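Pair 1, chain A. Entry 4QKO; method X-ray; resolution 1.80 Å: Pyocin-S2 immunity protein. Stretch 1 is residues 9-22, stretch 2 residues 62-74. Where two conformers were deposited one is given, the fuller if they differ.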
# COMPACT_ATOMS: atom_id res chain seq x y z
N THR A 9 -8.86 18.94 -17.63
CA THR A 9 -7.90 20.01 -17.50
C THR A 9 -6.83 19.60 -16.51
O THR A 9 -7.07 18.73 -15.67
CB THR A 9 -8.50 21.30 -16.99
OG1 THR A 9 -8.98 21.14 -15.66
CG2 THR A 9 -9.67 21.73 -17.87
N GLU A 10 -5.68 20.26 -16.58
CA GLU A 10 -4.61 20.07 -15.59
C GLU A 10 -5.12 20.28 -14.15
O GLU A 10 -4.81 19.47 -13.28
CB GLU A 10 -3.43 21.00 -15.85
CG GLU A 10 -2.20 20.65 -15.05
CD GLU A 10 -1.00 21.53 -15.35
OE1 GLU A 10 -0.12 21.71 -14.46
OE2 GLU A 10 -0.90 22.02 -16.50
N LYS A 11 -5.91 21.34 -13.90
CA LYS A 11 -6.47 21.56 -12.56
C LYS A 11 -7.36 20.40 -12.08
O LYS A 11 -7.29 20.01 -10.87
CB LYS A 11 -7.22 22.89 -12.52
CG LYS A 11 -7.75 23.27 -11.15
CD LYS A 11 -9.14 22.68 -10.90
CE LYS A 11 -10.22 23.71 -11.21
NZ LYS A 11 -10.14 24.86 -10.27
N GLU A 12 -8.19 19.86 -12.98
CA GLU A 12 -9.04 18.69 -12.69
C GLU A 12 -8.21 17.44 -12.40
O GLU A 12 -8.55 16.61 -11.55
CB GLU A 12 -9.98 18.33 -13.82
CG GLU A 12 -11.18 19.30 -14.00
CD GLU A 12 -11.97 19.18 -15.34
OE1 GLU A 12 -11.50 18.54 -16.33
OE2 GLU A 12 -13.12 19.75 -15.41
N PHE A 13 -7.16 17.26 -13.18
CA PHE A 13 -6.33 16.08 -12.94
C PHE A 13 -5.56 16.21 -11.61
O PHE A 13 -5.43 15.25 -10.91
CB PHE A 13 -5.33 15.88 -14.07
CG PHE A 13 -4.64 14.57 -13.98
CD1 PHE A 13 -5.36 13.41 -14.17
CD2 PHE A 13 -3.30 14.49 -13.66
CE1 PHE A 13 -4.74 12.17 -14.09
CE2 PHE A 13 -2.66 13.24 -13.60
CZ PHE A 13 -3.40 12.08 -13.80
N LEU A 14 -5.10 17.41 -11.29
CA LEU A 14 -4.43 17.67 -10.02
C LEU A 14 -5.38 17.35 -8.88
O LEU A 14 -4.97 16.70 -7.90
CB LEU A 14 -3.85 19.11 -9.95
CG LEU A 14 -3.32 19.54 -8.60
CD1 LEU A 14 -2.07 18.79 -8.21
CD2 LEU A 14 -3.07 21.03 -8.60
N GLU A 15 -6.63 17.78 -8.98
CA GLU A 15 -7.57 17.51 -7.90
C GLU A 15 -7.88 15.98 -7.72
O GLU A 15 -7.97 15.49 -6.60
CB GLU A 15 -8.83 18.33 -8.10
CG GLU A 15 -8.58 19.81 -8.46
CD GLU A 15 -7.32 20.45 -7.85
OE1 GLU A 15 -6.88 20.03 -6.74
OE2 GLU A 15 -6.79 21.42 -8.45
N PHE A 16 -7.97 15.23 -8.81
CA PHE A 16 -8.06 13.76 -8.74
C PHE A 16 -6.79 13.16 -8.08
O PHE A 16 -6.89 12.36 -7.12
CB PHE A 16 -8.16 13.22 -10.12
CG PHE A 16 -8.20 11.72 -10.26
CD1 PHE A 16 -9.15 10.95 -9.62
CD2 PHE A 16 -7.31 11.09 -11.15
CE1 PHE A 16 -9.21 9.55 -9.83
CE2 PHE A 16 -7.39 9.69 -11.40
CZ PHE A 16 -8.34 8.92 -10.75
N VAL A 17 -5.59 13.60 -8.51
CA VAL A 17 -4.37 13.06 -7.90
C VAL A 17 -4.26 13.43 -6.39
O VAL A 17 -3.88 12.61 -5.56
CB VAL A 17 -3.14 13.56 -8.69
CG1 VAL A 17 -1.92 13.13 -7.96
CG2 VAL A 17 -3.14 13.02 -10.12
N LYS A 18 -4.63 14.66 -6.03
CA LYS A 18 -4.60 15.08 -4.63
C LYS A 18 -5.56 14.22 -3.84
O LYS A 18 -5.22 13.82 -2.72
CB LYS A 18 -5.09 16.51 -4.38
CG LYS A 18 -4.19 17.71 -4.54
CD LYS A 18 -4.96 18.94 -4.01
CE LYS A 18 -4.74 20.22 -4.83
NZ LYS A 18 -3.52 20.95 -4.39
N ASP A 19 -6.73 13.92 -4.41
CA ASP A 19 -7.68 13.01 -3.74
C ASP A 19 -7.15 11.63 -3.48
O ASP A 19 -7.33 11.08 -2.38
CB ASP A 19 -9.02 12.91 -4.48
CG ASP A 19 -9.85 14.23 -4.40
OD1 ASP A 19 -9.67 15.01 -3.43
OD2 ASP A 19 -10.67 14.51 -5.33
N ILE A 20 -6.50 11.06 -4.49
CA ILE A 20 -5.86 9.74 -4.28
C ILE A 20 -4.74 9.84 -3.24
O ILE A 20 -4.70 9.03 -2.29
CB ILE A 20 -5.24 9.20 -5.60
CG1 ILE A 20 -6.35 8.94 -6.58
CG2 ILE A 20 -4.43 7.96 -5.29
CD1 ILE A 20 -5.93 8.46 -7.97
N TYR A 21 -3.85 10.82 -3.40
CA TYR A 21 -2.66 10.98 -2.58
C TYR A 21 -2.95 11.23 -1.11
O TYR A 21 -2.26 10.66 -0.25
CB TYR A 21 -1.81 12.12 -3.11
CG TYR A 21 -0.43 12.20 -2.58
CD1 TYR A 21 0.61 11.46 -3.14
CD2 TYR A 21 -0.14 13.03 -1.50
CE1 TYR A 21 1.88 11.54 -2.62
CE2 TYR A 21 1.13 13.14 -0.98
CZ TYR A 21 2.15 12.41 -1.53
OH TYR A 21 3.42 12.65 -0.99
N THR A 22 -3.95 12.06 -0.83
CA THR A 22 -4.34 12.37 0.55
C THR A 22 -5.33 11.38 1.11
O THR A 22 -5.73 11.51 2.28
CB THR A 22 -4.98 13.80 0.65
OG1 THR A 22 -6.06 13.89 -0.29
CG2 THR A 22 -3.92 14.84 0.31
N GLU A 62 9.66 16.75 -6.79
CA GLU A 62 8.91 16.94 -5.56
C GLU A 62 7.95 15.82 -5.29
O GLU A 62 7.17 15.52 -6.16
CB GLU A 62 8.09 18.24 -5.62
CG GLU A 62 7.31 18.50 -4.34
CD GLU A 62 6.63 19.85 -4.30
OE1 GLU A 62 7.10 20.69 -3.50
OE2 GLU A 62 5.65 20.09 -5.06
N ASP A 63 8.00 15.22 -4.11
CA ASP A 63 7.01 14.21 -3.71
C ASP A 63 5.75 14.89 -3.25
O ASP A 63 5.63 15.21 -2.06
CB ASP A 63 7.58 13.32 -2.59
CG ASP A 63 6.59 12.27 -2.13
OD1 ASP A 63 5.45 12.15 -2.70
OD2 ASP A 63 6.97 11.50 -1.22
N SER A 64 4.81 15.09 -4.16
CA SER A 64 3.53 15.79 -3.91
C SER A 64 2.59 15.56 -5.06
O SER A 64 3.06 15.28 -6.13
CB SER A 64 3.78 17.31 -3.82
OG SER A 64 4.19 17.83 -5.06
N PRO A 65 1.27 15.87 -4.93
CA PRO A 65 0.37 15.83 -6.10
C PRO A 65 0.84 16.72 -7.24
O PRO A 65 0.85 16.30 -8.40
CB PRO A 65 -0.96 16.34 -5.55
CG PRO A 65 -0.90 16.03 -4.10
CD PRO A 65 0.53 16.07 -3.67
N ALA A 66 1.33 17.92 -6.95
CA ALA A 66 1.88 18.75 -8.05
C ALA A 66 3.11 18.12 -8.73
O ALA A 66 3.28 18.23 -9.94
CB ALA A 66 2.25 20.12 -7.54
N GLY A 67 3.96 17.47 -7.94
CA GLY A 67 5.12 16.79 -8.48
C GLY A 67 4.71 15.69 -9.40
O GLY A 67 5.29 15.50 -10.44
N VAL A 68 3.64 14.99 -9.02
CA VAL A 68 3.13 13.89 -9.82
C VAL A 68 2.61 14.41 -11.14
O VAL A 68 2.92 13.87 -12.24
CB VAL A 68 2.01 13.11 -9.11
CG1 VAL A 68 1.32 12.16 -10.10
CG2 VAL A 68 2.55 12.40 -7.90
N VAL A 69 1.82 15.45 -11.07
CA VAL A 69 1.20 15.99 -12.29
C VAL A 69 2.22 16.50 -13.27
O VAL A 69 2.09 16.29 -14.45
CB VAL A 69 0.23 17.12 -11.97
CG1 VAL A 69 -0.31 17.72 -13.24
CG2 VAL A 69 -0.97 16.52 -11.19
N LYS A 70 3.17 17.28 -12.77
CA LYS A 70 4.24 17.81 -13.59
C LYS A 70 5.01 16.68 -14.25
O LYS A 70 5.33 16.81 -15.44
CB LYS A 70 5.17 18.65 -12.77
CG LYS A 70 6.24 19.35 -13.60
CD LYS A 70 7.34 19.85 -12.66
CE LYS A 70 8.45 20.52 -13.43
NZ LYS A 70 9.11 21.51 -12.56
N GLU A 71 5.32 15.59 -13.50
CA GLU A 71 6.07 14.51 -14.08
C GLU A 71 5.28 13.88 -15.25
O GLU A 71 5.78 13.58 -16.32
CB GLU A 71 6.46 13.44 -13.08
CG GLU A 71 7.29 12.34 -13.76
CD GLU A 71 8.08 11.44 -12.84
OE1 GLU A 71 8.09 11.57 -11.59
OE2 GLU A 71 8.79 10.60 -13.45
N VAL A 72 4.00 13.66 -15.00
CA VAL A 72 3.13 13.10 -15.98
C VAL A 72 3.03 14.04 -17.18
O VAL A 72 3.20 13.59 -18.34
CB VAL A 72 1.72 12.85 -15.45
CG1 VAL A 72 0.77 12.52 -16.55
CG2 VAL A 72 1.73 11.73 -14.43
N LYS A 73 2.73 15.30 -16.93
CA LYS A 73 2.57 16.25 -18.04
C LYS A 73 3.83 16.30 -18.97
O LYS A 73 3.71 16.30 -20.24
CB LYS A 73 2.34 17.63 -17.46
CG LYS A 73 2.20 18.78 -18.42
CD LYS A 73 1.87 20.08 -17.72
CE LYS A 73 1.48 21.09 -18.77
NZ LYS A 73 1.35 22.38 -18.05
N GLU A 74 4.99 16.35 -18.32
CA GLU A 74 6.24 16.57 -19.05
C GLU A 74 6.61 15.32 -19.77
O GLU A 74 7.08 15.40 -20.90
CB GLU A 74 7.33 17.03 -18.12
CG GLU A 74 7.17 18.47 -17.64
CD GLU A 74 8.36 18.97 -16.79
OE1 GLU A 74 9.42 18.25 -16.69
OE2 GLU A 74 8.26 20.10 -16.26

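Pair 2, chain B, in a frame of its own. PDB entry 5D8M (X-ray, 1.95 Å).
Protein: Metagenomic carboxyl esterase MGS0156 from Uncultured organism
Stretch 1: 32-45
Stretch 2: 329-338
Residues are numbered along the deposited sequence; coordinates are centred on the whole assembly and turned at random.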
# COMPACT_ATOMS: atom_id res chain seq x y z
N ASP B 32 -13.05 -8.93 -9.00
CA ASP B 32 -12.13 -9.95 -8.50
C ASP B 32 -11.03 -10.26 -9.53
O ASP B 32 -11.26 -11.01 -10.45
CB ASP B 32 -12.89 -11.23 -8.14
CG ASP B 32 -12.08 -12.17 -7.25
OD1 ASP B 32 -10.83 -12.03 -7.21
OD2 ASP B 32 -12.68 -13.05 -6.59
N GLY B 33 -9.84 -9.70 -9.36
CA GLY B 33 -8.78 -9.98 -10.31
C GLY B 33 -7.69 -10.88 -9.77
O GLY B 33 -6.57 -10.92 -10.33
N ARG B 34 -8.00 -11.59 -8.68
CA ARG B 34 -7.03 -12.41 -7.96
C ARG B 34 -6.40 -13.50 -8.82
O ARG B 34 -5.22 -13.82 -8.65
CB ARG B 34 -7.67 -13.07 -6.74
CG ARG B 34 -7.96 -12.11 -5.61
CD ARG B 34 -8.64 -12.82 -4.47
NE ARG B 34 -10.00 -13.24 -4.82
CZ ARG B 34 -10.62 -14.26 -4.23
NH1 ARG B 34 -9.99 -14.95 -3.28
NH2 ARG B 34 -11.87 -14.58 -4.58
N GLY B 35 -7.21 -14.10 -9.68
CA GLY B 35 -6.78 -15.20 -10.52
C GLY B 35 -5.78 -14.76 -11.57
O GLY B 35 -4.75 -15.40 -11.76
N ARG B 36 -6.08 -13.67 -12.28
CA ARG B 36 -5.18 -13.21 -13.32
C ARG B 36 -3.90 -12.64 -12.70
O ARG B 36 -2.80 -12.85 -13.22
CB ARG B 36 -5.87 -12.18 -14.21
CG ARG B 36 -5.00 -11.63 -15.36
CD ARG B 36 -4.45 -12.73 -16.26
NE ARG B 36 -3.67 -12.17 -17.36
CZ ARG B 36 -3.00 -12.90 -18.25
NH1 ARG B 36 -3.00 -14.22 -18.18
NH2 ARG B 36 -2.33 -12.29 -19.23
N PHE B 37 -4.03 -11.96 -11.56
CA PHE B 37 -2.83 -11.43 -10.93
C PHE B 37 -1.88 -12.56 -10.48
O PHE B 37 -0.66 -12.47 -10.70
CB PHE B 37 -3.19 -10.52 -9.76
CG PHE B 37 -2.00 -9.80 -9.16
CD1 PHE B 37 -1.46 -8.68 -9.78
CD2 PHE B 37 -1.40 -10.29 -8.02
CE1 PHE B 37 -0.34 -8.03 -9.23
CE2 PHE B 37 -0.28 -9.65 -7.46
CZ PHE B 37 0.24 -8.52 -8.07
N ARG B 38 -2.43 -13.62 -9.87
CA ARG B 38 -1.60 -14.78 -9.49
C ARG B 38 -0.88 -15.38 -10.70
O ARG B 38 0.31 -15.71 -10.65
CB ARG B 38 -2.44 -15.88 -8.80
CG ARG B 38 -1.64 -17.15 -8.48
CD ARG B 38 -2.49 -18.26 -7.81
NE ARG B 38 -3.21 -17.76 -6.63
CZ ARG B 38 -2.69 -17.63 -5.41
NH1 ARG B 38 -1.43 -17.98 -5.19
NH2 ARG B 38 -3.43 -17.16 -4.42
N GLU B 39 -1.62 -15.50 -11.79
CA GLU B 39 -1.11 -16.02 -13.03
C GLU B 39 0.08 -15.20 -13.55
O GLU B 39 1.11 -15.76 -13.93
CB GLU B 39 -2.25 -16.04 -14.05
CG GLU B 39 -1.98 -16.76 -15.36
CD GLU B 39 -3.25 -16.88 -16.17
OE1 GLU B 39 -4.23 -16.17 -15.84
OE2 GLU B 39 -3.30 -17.71 -17.10
N ILE B 40 -0.08 -13.89 -13.58
CA ILE B 40 0.97 -12.98 -14.02
C ILE B 40 2.19 -13.06 -13.10
O ILE B 40 3.32 -13.22 -13.58
CB ILE B 40 0.44 -11.53 -14.07
CG1 ILE B 40 -0.50 -11.38 -15.27
CG2 ILE B 40 1.60 -10.53 -14.15
CD1 ILE B 40 -1.22 -10.03 -15.33
N MSE B 41 1.97 -12.98 -11.79
CA MSE B 41 3.11 -12.94 -10.87
C MSE B 41 3.85 -14.28 -10.90
O MSE B 41 5.09 -14.33 -10.91
CB MSE B 41 2.65 -12.60 -9.45
CG MSE B 41 3.80 -12.29 -8.50
SE MSE B 41 3.19 -11.57 -6.79
CE MSE B 41 4.94 -11.62 -5.87
N THR B 42 3.10 -15.36 -10.98
CA THR B 42 3.67 -16.69 -11.03
C THR B 42 4.55 -16.92 -12.29
O THR B 42 5.65 -17.49 -12.19
CB THR B 42 2.54 -17.75 -10.96
OG1 THR B 42 1.88 -17.63 -9.69
CG2 THR B 42 3.09 -19.16 -11.12
N ALA B 43 4.07 -16.47 -13.45
CA ALA B 43 4.82 -16.56 -14.71
C ALA B 43 6.07 -15.70 -14.68
O ALA B 43 7.12 -16.11 -15.19
CB ALA B 43 3.92 -16.15 -15.89
N ILE B 44 5.96 -14.51 -14.08
CA ILE B 44 7.11 -13.61 -13.94
C ILE B 44 8.24 -14.30 -13.19
O ILE B 44 9.40 -14.27 -13.62
CB ILE B 44 6.71 -12.28 -13.22
CG1 ILE B 44 5.96 -11.37 -14.21
CG2 ILE B 44 7.94 -11.55 -12.66
CD1 ILE B 44 5.44 -10.10 -13.60
N MSE B 45 7.90 -14.95 -12.09
CA MSE B 45 8.90 -15.60 -11.27
C MSE B 45 9.43 -16.86 -11.93
O MSE B 45 10.60 -17.19 -11.75
CB MSE B 45 8.34 -15.90 -9.90
CG MSE B 45 7.95 -14.61 -9.19
SE MSE B 45 7.08 -14.87 -7.48
CE MSE B 45 8.66 -15.32 -6.42
N GLU B 329 6.56 -5.72 -10.56
CA GLU B 329 6.43 -6.04 -11.97
C GLU B 329 5.06 -6.62 -12.32
O GLU B 329 4.46 -6.25 -13.34
CB GLU B 329 7.55 -7.00 -12.40
CG GLU B 329 7.61 -7.15 -13.91
CD GLU B 329 8.54 -8.26 -14.39
OE1 GLU B 329 9.56 -8.57 -13.70
OE2 GLU B 329 8.24 -8.85 -15.45
N ALA B 330 4.53 -7.52 -11.48
CA ALA B 330 3.20 -8.06 -11.71
C ALA B 330 2.14 -6.95 -11.67
O ALA B 330 1.22 -6.92 -12.50
CB ALA B 330 2.87 -9.18 -10.67
N ILE B 331 2.28 -6.05 -10.71
CA ILE B 331 1.37 -4.91 -10.63
C ILE B 331 1.39 -4.12 -11.94
O ILE B 331 0.33 -3.89 -12.53
CB ILE B 331 1.73 -3.98 -9.45
CG1 ILE B 331 1.41 -4.65 -8.11
CG2 ILE B 331 1.06 -2.58 -9.59
CD1 ILE B 331 2.08 -3.93 -6.95
N ALA B 332 2.58 -3.71 -12.39
CA ALA B 332 2.73 -2.95 -13.63
C ALA B 332 2.13 -3.67 -14.83
O ALA B 332 1.48 -3.04 -15.66
CB ALA B 332 4.23 -2.64 -13.91
N ARG B 333 2.38 -4.97 -14.95
CA ARG B 333 1.89 -5.73 -16.09
C ARG B 333 0.37 -5.93 -16.04
O ARG B 333 -0.28 -5.90 -17.08
CB ARG B 333 2.60 -7.08 -16.20
CG ARG B 333 4.10 -6.95 -16.56
CD ARG B 333 4.62 -8.24 -17.12
NE ARG B 333 6.08 -8.29 -17.22
CZ ARG B 333 6.77 -7.90 -18.29
NH1 ARG B 333 6.15 -7.41 -19.37
NH2 ARG B 333 8.09 -8.01 -18.27
N TYR B 334 -0.17 -6.14 -14.84
CA TYR B 334 -1.63 -6.30 -14.68
C TYR B 334 -2.33 -5.00 -15.09
O TYR B 334 -3.30 -5.02 -15.85
CB TYR B 334 -2.03 -6.67 -13.22
CG TYR B 334 -3.51 -6.97 -13.08
CD1 TYR B 334 -4.46 -5.94 -13.06
CD2 TYR B 334 -3.97 -8.28 -12.98
CE1 TYR B 334 -5.81 -6.21 -12.96
CE2 TYR B 334 -5.33 -8.55 -12.87
CZ TYR B 334 -6.24 -7.51 -12.87
OH TYR B 334 -7.59 -7.77 -12.78
N VAL B 335 -1.84 -3.88 -14.57
CA VAL B 335 -2.51 -2.60 -14.85
C VAL B 335 -2.38 -2.22 -16.32
O VAL B 335 -3.37 -1.82 -16.96
CB VAL B 335 -1.95 -1.46 -13.95
CG1 VAL B 335 -2.60 -0.13 -14.30
CG2 VAL B 335 -2.22 -1.79 -12.48
N GLU B 336 -1.19 -2.39 -16.90
CA GLU B 336 -1.04 -2.14 -18.34
C GLU B 336 -2.01 -3.00 -19.16
O GLU B 336 -2.64 -2.53 -20.11
CB GLU B 336 0.39 -2.40 -18.82
CG GLU B 336 0.52 -2.22 -20.35
CD GLU B 336 1.92 -2.47 -20.86
OE1 GLU B 336 2.89 -2.41 -20.06
OE2 GLU B 336 2.05 -2.72 -22.08
N GLU B 337 -2.13 -4.27 -18.79
CA GLU B 337 -3.06 -5.16 -19.46
C GLU B 337 -4.50 -4.70 -19.24
O GLU B 337 -5.30 -4.69 -20.18
CB GLU B 337 -2.89 -6.60 -18.97
CG GLU B 337 -3.84 -7.61 -19.61
CD GLU B 337 -3.57 -9.05 -19.15
OE1 GLU B 337 -4.04 -9.42 -18.05
OE2 GLU B 337 -2.89 -9.80 -19.89
N ASP B 338 -4.82 -4.30 -18.01
CA ASP B 338 -6.19 -3.89 -17.70
C ASP B 338 -6.55 -2.57 -18.38
O ASP B 338 -7.68 -2.39 -18.84
CB ASP B 338 -6.38 -3.78 -16.18
CG ASP B 338 -7.84 -3.60 -15.79
OD1 ASP B 338 -8.62 -4.53 -16.05
OD2 ASP B 338 -8.20 -2.53 -15.26

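Both pairs consist of two helices that cross at a steep angle and run in roughly opposing directions. In pair 1 the N-to-C directions differ by 130° and the axes approach to 9.1 Å. In pair 2 the values are 129° and 8.9 Å. The central 14 residues superpose with an RMSD of 0.3 Å. The areas buried between the stretches are also similar, 609 Å² and 565 Å².

The closest backbone register lies at matching positions. In pair 1, Lys A18 CA is 5.2 Å from Pro A65 CA. In pair 2, Met B41 CA is 5.0 Å from Ala B330 CA. Pro A65 and Ala B330 lie at this close approach, and each acts as a knob in a hole on the first helix. The holes match: Leu A14, Val A17, Lys A18 and Tyr A21 correspond to Phe B37, Ile B40, Met B41 and Ile B44.

The walls of the hole are built differently. Pro A65 lies over one face of the Tyr A21 ring, a CH-pi contact with Pro A65 CD 4.1 Å from the ring centroid. Lys A18 packs its aliphatic part, with CG 3.7 Å from Pro A65 CB. In pair 2, Ile B44 replaces the tyrosine, and its CD1 is 4.0 Å from Ala B330 CB. The selenomethionine Met B41 uses its CB, 3.6 Å from Ala B330 CB, while its end leads away. Phe B37 overlies Leu A14 closely. Phe B37 CE1 reaches Ala B330 CB at 3.7 Å, much as Leu A14 CD1 reaches Pro A65 CB at 3.8 Å.

One turn further along the second helix, Val A69 matches Tyr B334. Val A69 is a knob among Glu A10, Phe A13, Leu A14 and Val A17. Its CG2 is 4.0 Å from Phe A13 CD2. Tyr B334 is much larger, and its ring extends along the first helix to the N-cap residue Gly B33, where Tyr B334 OH is 3.5 Å from Gly B33 CA. A CB on Gly B33 would clash with that hydroxyl. Ile B40 is itself a knob in pair 2, among Ala B330, Arg B333, Tyr B334 and Glu B337.

The polar contacts fall at different positions. In pair 1, Lys A73 NZ donates to Glu A10 OE2 at 2.8 Å in a salt bridge. Tyr A21 OH donates to Asp A63 OD1 at 2.7 Å. In pair 2, Arg B36 takes the place of Phe A13 and Glu B337 that of Val A72. They form a two-pronged salt bridge, with Arg B36 NE 2.9 Å from Glu B337 OE1 and Arg B36 NH2 2.6 Å from Glu B337 OE2.

The start of the second stretch also differs. Ser A64 caps its helix, accepting from Gly A67 N at 2.9 Å from Ser A64 OG. The matching Glu B329 already lies within a helix. Its OE2 accepts from Arg B333 NE at 2.8 Å.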